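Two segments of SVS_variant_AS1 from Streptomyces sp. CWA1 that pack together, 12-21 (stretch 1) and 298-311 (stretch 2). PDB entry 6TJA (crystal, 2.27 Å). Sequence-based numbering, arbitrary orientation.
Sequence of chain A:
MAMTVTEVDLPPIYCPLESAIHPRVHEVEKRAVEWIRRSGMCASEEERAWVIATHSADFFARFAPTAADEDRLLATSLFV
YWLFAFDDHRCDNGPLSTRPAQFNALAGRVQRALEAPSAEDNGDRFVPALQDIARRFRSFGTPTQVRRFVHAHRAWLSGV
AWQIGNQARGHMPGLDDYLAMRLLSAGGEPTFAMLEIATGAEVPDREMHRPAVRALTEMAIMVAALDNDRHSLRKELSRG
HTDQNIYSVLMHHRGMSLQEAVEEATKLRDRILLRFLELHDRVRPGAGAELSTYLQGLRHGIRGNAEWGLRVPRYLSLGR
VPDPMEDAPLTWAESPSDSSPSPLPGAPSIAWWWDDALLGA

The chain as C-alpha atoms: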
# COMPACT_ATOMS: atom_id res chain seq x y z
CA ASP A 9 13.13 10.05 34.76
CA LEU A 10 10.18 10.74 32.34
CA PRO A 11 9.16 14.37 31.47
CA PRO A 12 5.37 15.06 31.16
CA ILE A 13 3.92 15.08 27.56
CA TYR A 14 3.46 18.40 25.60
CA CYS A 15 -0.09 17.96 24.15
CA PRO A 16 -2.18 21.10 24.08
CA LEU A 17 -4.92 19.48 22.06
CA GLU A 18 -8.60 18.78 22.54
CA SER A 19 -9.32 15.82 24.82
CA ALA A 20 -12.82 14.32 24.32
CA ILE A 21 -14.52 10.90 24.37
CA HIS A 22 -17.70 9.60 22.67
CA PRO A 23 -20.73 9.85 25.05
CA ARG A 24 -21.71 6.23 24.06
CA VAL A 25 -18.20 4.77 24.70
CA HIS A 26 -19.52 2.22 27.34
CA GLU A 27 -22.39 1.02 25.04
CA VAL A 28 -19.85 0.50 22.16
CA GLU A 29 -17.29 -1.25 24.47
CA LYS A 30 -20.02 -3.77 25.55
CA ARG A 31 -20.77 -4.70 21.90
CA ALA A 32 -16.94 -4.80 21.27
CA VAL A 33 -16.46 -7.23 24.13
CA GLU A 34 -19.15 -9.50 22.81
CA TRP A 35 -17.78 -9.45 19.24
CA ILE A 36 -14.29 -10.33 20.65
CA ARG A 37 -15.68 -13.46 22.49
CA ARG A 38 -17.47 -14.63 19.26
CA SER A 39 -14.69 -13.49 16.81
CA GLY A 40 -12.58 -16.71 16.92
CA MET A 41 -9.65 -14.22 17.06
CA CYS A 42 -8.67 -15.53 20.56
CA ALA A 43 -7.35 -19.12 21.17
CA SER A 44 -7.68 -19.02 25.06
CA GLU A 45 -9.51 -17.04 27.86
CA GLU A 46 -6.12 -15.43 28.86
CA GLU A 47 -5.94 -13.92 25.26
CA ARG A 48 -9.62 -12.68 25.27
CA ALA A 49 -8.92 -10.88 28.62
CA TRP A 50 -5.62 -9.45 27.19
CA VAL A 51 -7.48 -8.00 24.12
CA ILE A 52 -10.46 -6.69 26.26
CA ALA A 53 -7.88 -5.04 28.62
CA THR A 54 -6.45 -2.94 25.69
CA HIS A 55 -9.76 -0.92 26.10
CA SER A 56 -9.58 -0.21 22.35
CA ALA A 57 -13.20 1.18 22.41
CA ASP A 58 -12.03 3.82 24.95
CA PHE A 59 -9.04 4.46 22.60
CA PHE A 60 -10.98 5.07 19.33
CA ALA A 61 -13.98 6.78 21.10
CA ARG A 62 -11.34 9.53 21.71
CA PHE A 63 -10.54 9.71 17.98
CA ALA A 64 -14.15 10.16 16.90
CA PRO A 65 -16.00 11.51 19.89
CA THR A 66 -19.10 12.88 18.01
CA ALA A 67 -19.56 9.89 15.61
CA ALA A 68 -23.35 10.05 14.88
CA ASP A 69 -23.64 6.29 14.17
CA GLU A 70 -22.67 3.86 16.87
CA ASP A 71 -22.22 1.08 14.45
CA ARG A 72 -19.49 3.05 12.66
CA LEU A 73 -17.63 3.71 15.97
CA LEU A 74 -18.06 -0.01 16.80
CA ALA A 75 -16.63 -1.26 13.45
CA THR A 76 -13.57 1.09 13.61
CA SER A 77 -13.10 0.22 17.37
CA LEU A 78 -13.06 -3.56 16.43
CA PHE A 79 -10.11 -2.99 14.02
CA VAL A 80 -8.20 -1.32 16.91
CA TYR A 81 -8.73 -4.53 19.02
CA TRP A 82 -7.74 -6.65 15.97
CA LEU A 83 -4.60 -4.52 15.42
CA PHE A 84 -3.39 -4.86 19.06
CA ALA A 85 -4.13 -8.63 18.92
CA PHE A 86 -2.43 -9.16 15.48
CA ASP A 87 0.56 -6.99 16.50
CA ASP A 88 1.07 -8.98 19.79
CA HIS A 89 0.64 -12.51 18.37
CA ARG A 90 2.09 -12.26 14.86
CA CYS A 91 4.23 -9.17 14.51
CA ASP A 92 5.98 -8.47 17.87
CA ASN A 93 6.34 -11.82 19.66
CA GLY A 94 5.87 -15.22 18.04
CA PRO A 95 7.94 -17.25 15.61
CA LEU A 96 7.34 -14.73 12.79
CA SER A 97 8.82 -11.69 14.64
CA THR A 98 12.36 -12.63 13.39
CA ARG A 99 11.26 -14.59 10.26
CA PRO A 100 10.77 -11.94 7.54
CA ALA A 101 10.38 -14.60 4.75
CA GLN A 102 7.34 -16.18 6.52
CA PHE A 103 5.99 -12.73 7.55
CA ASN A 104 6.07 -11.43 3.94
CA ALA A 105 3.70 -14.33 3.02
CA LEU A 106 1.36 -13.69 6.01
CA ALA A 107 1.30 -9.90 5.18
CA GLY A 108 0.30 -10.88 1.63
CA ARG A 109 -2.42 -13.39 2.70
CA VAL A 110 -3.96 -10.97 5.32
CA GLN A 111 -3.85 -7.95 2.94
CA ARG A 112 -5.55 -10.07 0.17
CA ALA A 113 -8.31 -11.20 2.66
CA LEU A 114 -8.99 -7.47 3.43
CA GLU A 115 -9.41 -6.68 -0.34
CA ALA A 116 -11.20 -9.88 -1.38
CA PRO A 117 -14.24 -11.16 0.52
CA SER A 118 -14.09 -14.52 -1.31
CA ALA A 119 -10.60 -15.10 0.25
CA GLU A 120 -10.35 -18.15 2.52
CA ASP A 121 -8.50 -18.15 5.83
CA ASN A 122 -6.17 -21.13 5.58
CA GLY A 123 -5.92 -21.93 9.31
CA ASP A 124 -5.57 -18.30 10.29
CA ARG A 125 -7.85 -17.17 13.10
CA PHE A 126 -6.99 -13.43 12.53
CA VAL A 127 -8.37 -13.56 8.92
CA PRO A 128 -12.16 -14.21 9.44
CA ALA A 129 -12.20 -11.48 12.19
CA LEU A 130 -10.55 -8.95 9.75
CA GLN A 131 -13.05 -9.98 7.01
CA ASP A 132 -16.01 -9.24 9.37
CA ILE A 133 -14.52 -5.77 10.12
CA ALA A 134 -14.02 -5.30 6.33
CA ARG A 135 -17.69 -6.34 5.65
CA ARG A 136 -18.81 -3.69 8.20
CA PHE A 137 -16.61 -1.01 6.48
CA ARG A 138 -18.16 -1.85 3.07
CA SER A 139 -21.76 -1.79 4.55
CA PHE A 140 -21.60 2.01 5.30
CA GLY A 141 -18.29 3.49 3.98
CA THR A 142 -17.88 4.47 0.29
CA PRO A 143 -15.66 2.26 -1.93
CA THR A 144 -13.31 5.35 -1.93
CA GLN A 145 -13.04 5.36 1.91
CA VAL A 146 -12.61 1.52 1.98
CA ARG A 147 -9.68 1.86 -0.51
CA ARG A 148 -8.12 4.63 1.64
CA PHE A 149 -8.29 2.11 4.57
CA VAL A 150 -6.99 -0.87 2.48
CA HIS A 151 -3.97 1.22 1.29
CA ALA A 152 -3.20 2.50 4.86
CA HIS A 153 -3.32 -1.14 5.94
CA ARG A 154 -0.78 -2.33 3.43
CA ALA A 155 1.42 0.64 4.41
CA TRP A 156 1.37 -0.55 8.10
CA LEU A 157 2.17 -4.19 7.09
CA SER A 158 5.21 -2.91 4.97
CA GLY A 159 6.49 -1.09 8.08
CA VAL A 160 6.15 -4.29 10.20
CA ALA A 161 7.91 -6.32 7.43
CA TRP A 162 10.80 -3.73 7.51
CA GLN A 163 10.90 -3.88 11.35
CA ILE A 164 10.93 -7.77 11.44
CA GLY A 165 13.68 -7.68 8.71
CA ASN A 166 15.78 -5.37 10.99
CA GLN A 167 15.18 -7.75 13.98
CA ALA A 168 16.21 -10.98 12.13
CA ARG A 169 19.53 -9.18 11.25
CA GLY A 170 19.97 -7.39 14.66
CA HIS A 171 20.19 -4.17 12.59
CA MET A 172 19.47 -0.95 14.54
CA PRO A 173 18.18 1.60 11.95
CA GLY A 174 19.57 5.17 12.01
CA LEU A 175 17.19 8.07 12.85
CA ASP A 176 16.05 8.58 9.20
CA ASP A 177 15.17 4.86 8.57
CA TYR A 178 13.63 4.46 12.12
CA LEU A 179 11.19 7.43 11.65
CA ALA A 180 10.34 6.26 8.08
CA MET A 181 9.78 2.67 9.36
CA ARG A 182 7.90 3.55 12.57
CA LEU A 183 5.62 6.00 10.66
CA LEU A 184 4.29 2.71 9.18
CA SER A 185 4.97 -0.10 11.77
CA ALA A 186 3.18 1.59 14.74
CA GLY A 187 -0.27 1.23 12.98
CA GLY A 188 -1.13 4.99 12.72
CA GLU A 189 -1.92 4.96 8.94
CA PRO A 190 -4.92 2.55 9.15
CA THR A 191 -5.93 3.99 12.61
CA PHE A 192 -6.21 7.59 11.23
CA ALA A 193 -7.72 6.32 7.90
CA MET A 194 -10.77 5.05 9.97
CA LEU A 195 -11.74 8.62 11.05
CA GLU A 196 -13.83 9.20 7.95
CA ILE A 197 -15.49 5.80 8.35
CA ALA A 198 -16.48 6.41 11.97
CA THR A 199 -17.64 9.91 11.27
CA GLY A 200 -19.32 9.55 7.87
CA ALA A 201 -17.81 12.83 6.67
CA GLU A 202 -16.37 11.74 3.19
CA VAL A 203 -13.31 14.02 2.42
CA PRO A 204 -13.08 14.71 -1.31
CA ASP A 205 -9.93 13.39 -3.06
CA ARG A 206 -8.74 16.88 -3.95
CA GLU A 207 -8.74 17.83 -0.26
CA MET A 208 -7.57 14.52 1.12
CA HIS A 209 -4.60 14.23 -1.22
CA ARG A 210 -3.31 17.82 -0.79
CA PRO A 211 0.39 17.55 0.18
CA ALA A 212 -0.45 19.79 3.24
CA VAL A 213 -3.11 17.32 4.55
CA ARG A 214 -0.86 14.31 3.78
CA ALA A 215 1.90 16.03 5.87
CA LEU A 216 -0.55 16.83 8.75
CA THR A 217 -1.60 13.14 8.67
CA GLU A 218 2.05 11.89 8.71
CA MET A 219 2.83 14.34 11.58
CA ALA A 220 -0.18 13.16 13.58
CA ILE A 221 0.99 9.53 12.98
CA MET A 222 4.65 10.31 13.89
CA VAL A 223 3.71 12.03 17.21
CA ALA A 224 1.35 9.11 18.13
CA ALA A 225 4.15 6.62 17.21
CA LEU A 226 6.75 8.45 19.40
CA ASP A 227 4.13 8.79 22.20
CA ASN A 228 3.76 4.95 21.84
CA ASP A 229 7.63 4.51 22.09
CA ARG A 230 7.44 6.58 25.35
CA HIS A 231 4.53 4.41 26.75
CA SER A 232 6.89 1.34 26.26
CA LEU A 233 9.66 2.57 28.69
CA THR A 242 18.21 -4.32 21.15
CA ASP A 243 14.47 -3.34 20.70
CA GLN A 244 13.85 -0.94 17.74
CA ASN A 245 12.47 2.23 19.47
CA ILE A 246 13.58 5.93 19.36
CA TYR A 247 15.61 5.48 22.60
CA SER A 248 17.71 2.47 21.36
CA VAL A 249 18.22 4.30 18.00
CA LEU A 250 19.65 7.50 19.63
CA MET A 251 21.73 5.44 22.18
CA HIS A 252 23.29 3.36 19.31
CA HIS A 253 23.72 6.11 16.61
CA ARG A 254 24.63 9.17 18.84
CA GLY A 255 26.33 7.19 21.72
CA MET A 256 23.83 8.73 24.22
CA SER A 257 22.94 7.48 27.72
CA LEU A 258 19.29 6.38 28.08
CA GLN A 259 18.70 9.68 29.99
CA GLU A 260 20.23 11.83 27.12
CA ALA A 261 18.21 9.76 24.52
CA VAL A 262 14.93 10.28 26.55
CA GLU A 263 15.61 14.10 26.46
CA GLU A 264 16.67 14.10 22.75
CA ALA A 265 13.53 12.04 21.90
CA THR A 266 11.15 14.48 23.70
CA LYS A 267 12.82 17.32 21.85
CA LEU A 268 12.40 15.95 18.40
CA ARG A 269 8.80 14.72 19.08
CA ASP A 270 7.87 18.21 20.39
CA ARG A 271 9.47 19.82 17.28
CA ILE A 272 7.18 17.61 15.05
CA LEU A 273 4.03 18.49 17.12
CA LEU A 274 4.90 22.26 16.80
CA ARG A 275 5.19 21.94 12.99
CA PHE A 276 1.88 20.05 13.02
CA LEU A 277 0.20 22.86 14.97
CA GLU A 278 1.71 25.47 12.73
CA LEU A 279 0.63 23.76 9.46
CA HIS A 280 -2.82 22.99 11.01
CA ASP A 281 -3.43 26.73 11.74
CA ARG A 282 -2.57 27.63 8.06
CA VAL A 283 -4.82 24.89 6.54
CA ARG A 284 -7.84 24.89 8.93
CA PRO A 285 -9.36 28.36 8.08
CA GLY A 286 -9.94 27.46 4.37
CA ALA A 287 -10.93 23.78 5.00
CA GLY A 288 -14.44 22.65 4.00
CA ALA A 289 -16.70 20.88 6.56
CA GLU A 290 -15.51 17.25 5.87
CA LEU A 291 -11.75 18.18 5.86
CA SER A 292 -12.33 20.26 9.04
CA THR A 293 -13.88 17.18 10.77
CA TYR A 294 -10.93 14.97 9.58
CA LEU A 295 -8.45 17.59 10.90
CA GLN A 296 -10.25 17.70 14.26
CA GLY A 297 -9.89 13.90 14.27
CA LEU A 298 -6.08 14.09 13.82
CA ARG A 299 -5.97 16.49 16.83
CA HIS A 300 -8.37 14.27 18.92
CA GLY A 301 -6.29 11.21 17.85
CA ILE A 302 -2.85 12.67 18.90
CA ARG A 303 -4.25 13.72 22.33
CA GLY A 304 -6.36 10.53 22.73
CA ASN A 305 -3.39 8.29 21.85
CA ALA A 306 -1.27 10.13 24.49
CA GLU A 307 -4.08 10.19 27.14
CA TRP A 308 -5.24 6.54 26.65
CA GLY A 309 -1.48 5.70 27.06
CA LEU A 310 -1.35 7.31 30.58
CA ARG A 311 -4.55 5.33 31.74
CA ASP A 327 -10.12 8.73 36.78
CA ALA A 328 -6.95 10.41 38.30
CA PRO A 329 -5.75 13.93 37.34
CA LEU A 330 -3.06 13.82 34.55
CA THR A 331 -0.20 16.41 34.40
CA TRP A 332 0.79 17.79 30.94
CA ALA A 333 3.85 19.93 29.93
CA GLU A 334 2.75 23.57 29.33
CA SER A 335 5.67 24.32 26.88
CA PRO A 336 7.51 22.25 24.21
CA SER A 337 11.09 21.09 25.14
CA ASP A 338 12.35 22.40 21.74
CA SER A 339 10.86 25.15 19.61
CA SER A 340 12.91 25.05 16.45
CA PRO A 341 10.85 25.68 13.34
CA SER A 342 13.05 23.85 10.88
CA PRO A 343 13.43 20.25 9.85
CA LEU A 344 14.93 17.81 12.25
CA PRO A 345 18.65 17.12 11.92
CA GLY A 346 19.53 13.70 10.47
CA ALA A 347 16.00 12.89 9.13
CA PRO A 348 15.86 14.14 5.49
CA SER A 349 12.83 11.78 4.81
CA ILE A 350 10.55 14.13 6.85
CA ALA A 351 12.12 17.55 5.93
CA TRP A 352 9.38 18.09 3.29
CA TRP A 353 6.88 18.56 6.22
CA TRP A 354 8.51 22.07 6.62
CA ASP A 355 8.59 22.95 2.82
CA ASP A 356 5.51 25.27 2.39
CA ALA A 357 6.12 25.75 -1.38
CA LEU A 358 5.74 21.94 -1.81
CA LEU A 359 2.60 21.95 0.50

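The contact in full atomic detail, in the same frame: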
# COMPACT_ATOMS: atom_id res chain seq x y z
N PRO A 12 6.78 15.14 31.54
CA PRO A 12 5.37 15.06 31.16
C PRO A 12 5.23 15.42 29.67
O PRO A 12 6.11 16.06 29.13
CB PRO A 12 4.66 16.05 32.10
CG PRO A 12 5.74 17.05 32.49
CD PRO A 12 7.07 16.32 32.37
N ILE A 13 4.16 14.95 29.03
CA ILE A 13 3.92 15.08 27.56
C ILE A 13 3.40 16.49 27.25
O ILE A 13 2.45 16.93 27.95
CB ILE A 13 2.93 13.99 27.11
CG1 ILE A 13 3.43 12.60 27.51
CG2 ILE A 13 2.66 14.10 25.61
CD1 ILE A 13 2.41 11.50 27.28
N TYR A 14 4.00 17.17 26.26
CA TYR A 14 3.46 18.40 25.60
C TYR A 14 2.31 17.97 24.69
O TYR A 14 2.55 17.23 23.73
CB TYR A 14 4.55 19.15 24.81
CG TYR A 14 4.07 20.45 24.21
CD1 TYR A 14 3.55 21.43 25.03
CD2 TYR A 14 4.06 20.68 22.84
CE1 TYR A 14 3.06 22.63 24.51
CE2 TYR A 14 3.57 21.87 22.30
CZ TYR A 14 3.07 22.85 23.15
OH TYR A 14 2.57 24.04 22.69
N CYS A 15 1.07 18.32 25.01
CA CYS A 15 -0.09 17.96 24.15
C CYS A 15 -1.25 18.91 24.38
O CYS A 15 -2.29 18.50 24.91
CB CYS A 15 -0.56 16.53 24.37
SG CYS A 15 -1.48 15.90 22.95
N PRO A 16 -1.11 20.13 23.92
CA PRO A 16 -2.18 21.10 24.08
C PRO A 16 -3.24 20.93 23.01
O PRO A 16 -3.43 21.80 22.24
CB PRO A 16 -1.44 22.41 23.92
CG PRO A 16 -0.34 22.09 23.00
CD PRO A 16 0.09 20.71 23.31
N LEU A 17 -3.90 19.80 23.01
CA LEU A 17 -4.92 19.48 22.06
C LEU A 17 -6.21 19.07 22.76
O LEU A 17 -6.22 18.72 23.90
CB LEU A 17 -4.42 18.37 21.15
CG LEU A 17 -3.72 18.61 19.82
CD1 LEU A 17 -2.81 19.78 19.82
CD2 LEU A 17 -2.95 17.41 19.36
N GLU A 18 -7.29 19.11 22.04
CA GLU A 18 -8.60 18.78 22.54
C GLU A 18 -8.79 17.34 22.99
O GLU A 18 -8.68 16.43 22.24
CB GLU A 18 -9.64 19.11 21.48
CG GLU A 18 -9.63 20.53 20.98
CD GLU A 18 -8.46 20.86 20.10
OE1 GLU A 18 -8.15 20.14 19.19
OE2 GLU A 18 -7.86 21.89 20.32
N SER A 19 -9.06 17.16 24.26
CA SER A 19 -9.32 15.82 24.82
C SER A 19 -10.83 15.62 24.89
O SER A 19 -11.48 16.41 25.57
CB SER A 19 -8.66 15.66 26.15
OG SER A 19 -9.10 14.44 26.71
N ALA A 20 -11.37 14.62 24.22
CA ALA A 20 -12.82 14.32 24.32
C ALA A 20 -13.05 12.85 24.03
O ALA A 20 -12.23 12.24 23.29
CB ALA A 20 -13.61 15.19 23.35
N ILE A 21 -14.16 12.33 24.53
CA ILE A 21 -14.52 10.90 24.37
C ILE A 21 -16.00 10.76 24.02
O ILE A 21 -16.82 11.57 24.52
CB ILE A 21 -14.09 10.13 25.62
CG1 ILE A 21 -14.21 8.62 25.38
CG2 ILE A 21 -14.81 10.63 26.88
CD1 ILE A 21 -13.25 7.81 26.23
N LEU A 298 -7.55 14.20 13.62
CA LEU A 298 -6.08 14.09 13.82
C LEU A 298 -5.74 14.65 15.21
O LEU A 298 -4.99 13.99 15.95
CB LEU A 298 -5.34 14.85 12.72
CG LEU A 298 -5.53 14.39 11.28
CD1 LEU A 298 -4.75 15.32 10.35
CD2 LEU A 298 -5.08 12.94 11.07
N ARG A 299 -6.27 15.82 15.55
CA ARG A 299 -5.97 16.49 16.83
C ARG A 299 -6.47 15.60 17.97
O ARG A 299 -5.66 15.31 18.87
CB ARG A 299 -6.58 17.90 16.85
CG ARG A 299 -5.97 18.85 15.83
CD ARG A 299 -6.72 20.17 15.75
NE ARG A 299 -6.52 20.91 16.98
CZ ARG A 299 -5.60 21.85 17.19
NH1 ARG A 299 -4.74 22.19 16.24
NH2 ARG A 299 -5.51 22.43 18.37
N HIS A 300 -7.73 15.15 17.90
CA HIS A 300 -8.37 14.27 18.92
C HIS A 300 -7.56 12.99 19.06
O HIS A 300 -7.43 12.51 20.19
CB HIS A 300 -9.83 13.94 18.53
CG HIS A 300 -10.82 14.99 18.91
ND1 HIS A 300 -10.78 15.61 20.14
CD2 HIS A 300 -11.89 15.50 18.26
CE1 HIS A 300 -11.80 16.45 20.25
NE2 HIS A 300 -12.47 16.42 19.10
N GLY A 301 -7.12 12.43 17.93
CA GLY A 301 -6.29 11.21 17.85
C GLY A 301 -4.96 11.37 18.57
O GLY A 301 -4.69 10.55 19.40
N ILE A 302 -4.18 12.42 18.27
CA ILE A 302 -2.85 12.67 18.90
C ILE A 302 -3.04 12.69 20.42
O ILE A 302 -2.39 11.92 21.11
CB ILE A 302 -2.19 13.96 18.40
CG1 ILE A 302 -1.83 13.91 16.92
CG2 ILE A 302 -0.97 14.31 19.25
CD1 ILE A 302 -1.45 15.26 16.34
N ARG A 303 -3.92 13.56 20.89
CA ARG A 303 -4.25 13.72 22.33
C ARG A 303 -4.78 12.41 22.92
O ARG A 303 -4.31 12.00 24.00
CB ARG A 303 -5.32 14.80 22.52
CG ARG A 303 -5.71 15.06 23.97
CD ARG A 303 -4.53 15.18 24.92
NE ARG A 303 -5.09 15.41 26.22
CZ ARG A 303 -4.89 16.49 26.98
NH1 ARG A 303 -4.04 17.44 26.61
NH2 ARG A 303 -5.51 16.59 28.13
N GLY A 304 -5.74 11.78 22.26
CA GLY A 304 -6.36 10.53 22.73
C GLY A 304 -5.35 9.40 22.82
O GLY A 304 -5.34 8.66 23.84
N ASN A 305 -4.53 9.23 21.78
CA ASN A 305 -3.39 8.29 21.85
C ASN A 305 -2.55 8.56 23.10
O ASN A 305 -2.25 7.60 23.86
CB ASN A 305 -2.51 8.39 20.62
CG ASN A 305 -1.37 7.41 20.70
OD1 ASN A 305 -1.58 6.23 20.49
ND2 ASN A 305 -0.19 7.91 21.04
N ALA A 306 -2.14 9.80 23.33
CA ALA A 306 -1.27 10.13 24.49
C ALA A 306 -2.01 9.84 25.80
O ALA A 306 -1.42 9.22 26.72
CB ALA A 306 -0.83 11.57 24.41
N GLU A 307 -3.28 10.22 25.88
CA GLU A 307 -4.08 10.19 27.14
C GLU A 307 -4.42 8.73 27.45
O GLU A 307 -4.17 8.30 28.58
CB GLU A 307 -5.34 11.08 27.02
CG GLU A 307 -5.95 11.43 28.36
CD GLU A 307 -6.95 12.57 28.39
OE1 GLU A 307 -6.61 13.68 27.90
OE2 GLU A 307 -8.06 12.36 28.93
N TRP A 308 -4.95 7.99 26.48
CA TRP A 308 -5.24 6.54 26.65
C TRP A 308 -3.98 5.82 27.15
O TRP A 308 -4.11 5.01 28.07
CB TRP A 308 -5.80 5.93 25.35
CG TRP A 308 -5.79 4.43 25.32
CD1 TRP A 308 -6.82 3.59 25.60
CD2 TRP A 308 -4.67 3.60 24.97
NE1 TRP A 308 -6.42 2.29 25.45
CE2 TRP A 308 -5.11 2.27 25.05
CE3 TRP A 308 -3.36 3.86 24.58
CZ2 TRP A 308 -4.27 1.19 24.77
CZ3 TRP A 308 -2.52 2.79 24.29
CH2 TRP A 308 -2.97 1.47 24.41
N GLY A 309 -2.81 6.16 26.59
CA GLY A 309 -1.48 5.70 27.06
C GLY A 309 -1.27 5.87 28.56
O GLY A 309 -0.84 4.89 29.20
N LEU A 310 -1.58 7.03 29.14
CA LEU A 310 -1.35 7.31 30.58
C LEU A 310 -2.44 6.71 31.50
O LEU A 310 -2.30 6.88 32.72
CB LEU A 310 -1.27 8.82 30.78
CG LEU A 310 -0.18 9.56 30.01
CD1 LEU A 310 -0.46 11.05 30.02
CD2 LEU A 310 1.21 9.27 30.58
N ARG A 311 -3.46 6.00 30.97
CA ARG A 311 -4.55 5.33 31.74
C ARG A 311 -4.73 3.86 31.30
O ARG A 311 -3.86 3.00 31.63
CB ARG A 311 -5.89 6.05 31.52
CG ARG A 311 -5.84 7.57 31.52
CD ARG A 311 -7.18 8.19 31.16
NE ARG A 311 -7.24 9.65 31.30
CZ ARG A 311 -7.40 10.33 32.45
NH1 ARG A 311 -7.50 9.69 33.61
NH2 ARG A 311 -7.43 11.65 32.44

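An irregular N-terminal segment lies along one side of a helix, held by helix side chains that bond its carbonyls and its E18 and S19 side chains, and by apolar contacts. Together the two stretches bury 709 Å², although touching residues are at least 280 positions apart in sequence.

Stretch 1 forms no regular helix or strand. Two of its carbonyls, C15 O and E18 O, accept bonds from helix side chains. R303 has the most area covered of any residue in stretch 2. R303 NH1 donates to C15 O at 2.7 Å, near the plane of the guanidinium, while L17 O lies over one face. Its aliphatic part also packs, with R303 CB 3.9 Å from L17 CB. Within the helix, R303 NE forms a salt bridge with E307 OE1 at 2.9 Å, which ties the R303 guanidinium to E307. The same carboxylate oxygen accepts a hydrogen bond from the segment, S19 OG to E307 OE1 at 2.9 Å.

One turn earlier, R299 makes a two-pronged salt bridge with E18. R299 NE donates to E18 OE1 at 2.9 Å, nearly straight at 174°, and R299 NH2 to E18 OE2 at 3.1 Å. The CA-to-CB bond of E18 points sideways, but chi1 m and chi2 p bring its carboxylate to the arginine. H300 ND1 donates to E18 O at 3.1 Å, near the ring plane. A20 is small and sets its CB 3.8 Å from H300 CE1.

The apolar contacts involve side chains whose CA-to-CB bonds point toward the other stretch. L17 CD2 sits 3.7 Å from I302 CB, and C15 SG lies 4.1 Å from I302 CG2. Farther along, I13 CD1 meets A306 CB at 4.3 Å and L310 CD1 at 4.0 Å. I13, C15 and L17 are all buried, which suits their apolar side chains. P16, between C15 and L17, has its CA-to-CB bond pointing away and is exposed.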